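Local coordinates for D-glucosaminate-6-phosphate ammonia lyase (Salmonella typhimurium, PDB 7LCE), which belongs to the fold type I family of pyridoxal phosphate-dependent enzymes, related to selenocysteine synthases, at residues S136-R142 and V165-L170. Residues are numbered along the deposited sequence; the frame is centred on the assembly and turned at random.
Sequences SSNLATR and VQKGML
M169 folds its thioether back against the turn at S136-L139, and L170 follows it along the same backbone, against A140 and T141, with A140 CB as the apolar partner of both. With CG beside its own backbone N (chi1 -59°) and a second bend at chi2, the methionine chain curls round and delivers its terminal methyl to the other loop: CE sits 3.6 Å from L139 N and 3.7 Å from S137 O, and also approaches the methyl of A140. This turn is closed internally by the backbone bond from S136 N to L139 O. L170 turns its isobutyl end to the peptides where helix 142-147 begins, just after T141 at the N-cap. Its two methyls divide the work, CD2 lying 3.4 Å from A140 O and CD1 3.5 Å from T141 O, while CG faces A140 CB. At the other end of the contact V165 straddles a single carbonyl, both CG1 and CG2 being 3.3 Å from S137 O. One hydrogen bond joins the loops: A140 N donates to G168 O over 2.9 Å, the donor almost in line with the carbonyl bond (164° at the oxygen) but the bond bent at the hydrogen (134°). L139 CA adds a CA-H...O contact to the same oxygen, and G168 CA returns one to N138 O. The loops follow strands 130-134 and 153-159 of the large mixed sheet, and A140, M169 and L170 all rest on L109 of strand 105-109, which runs between those two. Toward the second subunit, S137 OG bonds to N113 O, and N138 OD1 to D115 N, both on that subunit. Methyl groups laid against backbone atoms, several of them carbonyl oxygens, thus recur through the contact, and the one bond pairs A140 with G168, while S137 OG and N138 OD1 bond across the subunit interface.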
# COMPACT_ATOMS: atom_id res chain seq x y z
N SER A 136 2.12 1.09 -32.98
CA SER A 136 0.71 1.33 -33.24
C SER A 136 0.17 0.23 -34.15
O SER A 136 0.91 -0.65 -34.61
CB SER A 136 0.51 2.71 -33.86
OG SER A 136 0.96 3.73 -32.99
N SER A 137 -1.14 0.26 -34.40
CA SER A 137 -1.76 -0.75 -35.24
C SER A 137 -1.34 -0.63 -36.70
O SER A 137 -1.46 -1.60 -37.45
CB SER A 137 -3.28 -0.66 -35.13
OG SER A 137 -3.74 0.63 -35.50
N ASN A 138 -0.86 0.54 -37.12
CA ASN A 138 -0.46 0.76 -38.50
C ASN A 138 1.04 0.94 -38.69
O ASN A 138 1.51 0.84 -39.82
CB ASN A 138 -1.18 1.99 -39.08
CG ASN A 138 -0.83 3.27 -38.35
OD1 ASN A 138 -0.76 3.30 -37.12
ND2 ASN A 138 -0.61 4.34 -39.10
N LEU A 139 1.79 1.19 -37.62
CA LEU A 139 3.21 1.45 -37.72
C LEU A 139 3.92 0.95 -36.47
O LEU A 139 3.40 1.08 -35.36
CB LEU A 139 3.49 2.95 -37.91
CG LEU A 139 4.95 3.33 -38.18
CD1 LEU A 139 5.39 2.83 -39.55
CD2 LEU A 139 5.13 4.84 -38.06
N ALA A 140 5.09 0.37 -36.67
CA ALA A 140 5.92 -0.08 -35.55
C ALA A 140 7.38 0.07 -35.95
O ALA A 140 7.79 -0.46 -36.99
CB ALA A 140 5.61 -1.52 -35.16
N THR A 141 8.15 0.80 -35.15
CA THR A 141 9.56 1.02 -35.42
C THR A 141 10.41 0.11 -34.53
O THR A 141 9.92 -0.49 -33.57
CB THR A 141 9.93 2.49 -35.20
OG1 THR A 141 9.82 2.81 -33.81
CG2 THR A 141 8.99 3.38 -36.00
N ARG A 142 11.69 0.02 -34.87
CA ARG A 142 12.57 -0.87 -34.10
C ARG A 142 12.85 -0.31 -32.71
O ARG A 142 12.87 -1.06 -31.73
CB ARG A 142 13.87 -1.12 -34.86
CG ARG A 142 14.84 -1.97 -34.05
CD ARG A 142 15.78 -2.78 -34.93
NE ARG A 142 16.74 -3.51 -34.11
CZ ARG A 142 17.49 -4.52 -34.54
NH1 ARG A 142 17.40 -4.95 -35.79
NH2 ARG A 142 18.34 -5.10 -33.71
N VAL A 165 -1.64 -7.34 -38.98
CA VAL A 165 -1.44 -6.20 -39.87
C VAL A 165 -0.23 -6.47 -40.75
O VAL A 165 0.85 -6.83 -40.27
CB VAL A 165 -1.26 -4.91 -39.05
CG1 VAL A 165 -1.12 -3.71 -39.97
CG2 VAL A 165 -2.44 -4.71 -38.11
N GLN A 166 -0.42 -6.32 -42.07
CA GLN A 166 0.63 -6.68 -43.02
C GLN A 166 1.70 -5.59 -43.10
O GLN A 166 2.84 -5.80 -42.67
CB GLN A 166 0.01 -6.96 -44.39
CG GLN A 166 -1.03 -8.06 -44.38
CD GLN A 166 -0.46 -9.41 -43.99
OE1 GLN A 166 0.72 -9.69 -44.22
NE2 GLN A 166 -1.29 -10.26 -43.39
N LYS A 167 1.35 -4.43 -43.64
CA LYS A 167 2.32 -3.37 -43.83
C LYS A 167 2.47 -2.52 -42.57
O LYS A 167 1.55 -2.40 -41.75
CB LYS A 167 1.94 -2.48 -45.01
CG LYS A 167 2.16 -3.13 -46.37
CD LYS A 167 1.90 -2.16 -47.51
CE LYS A 167 2.05 -2.84 -48.86
NZ LYS A 167 1.87 -1.88 -49.99
N GLY A 168 3.66 -1.95 -42.41
CA GLY A 168 3.98 -1.10 -41.28
C GLY A 168 4.56 -1.81 -40.08
O GLY A 168 4.95 -1.14 -39.11
N MET A 169 4.63 -3.13 -40.10
CA MET A 169 5.12 -3.92 -38.98
C MET A 169 6.59 -4.27 -39.19
O MET A 169 7.12 -4.20 -40.30
CB MET A 169 4.29 -5.19 -38.81
CG MET A 169 2.81 -4.93 -38.57
SD MET A 169 2.47 -4.08 -37.01
CE MET A 169 2.12 -2.42 -37.60
N LEU A 170 7.24 -4.66 -38.09
CA LEU A 170 8.64 -5.05 -38.14
C LEU A 170 8.79 -6.42 -38.79
O LEU A 170 7.86 -7.23 -38.83
CB LEU A 170 9.23 -5.06 -36.73
CG LEU A 170 9.28 -3.71 -36.02
CD1 LEU A 170 9.69 -3.88 -34.57
CD2 LEU A 170 10.24 -2.78 -36.74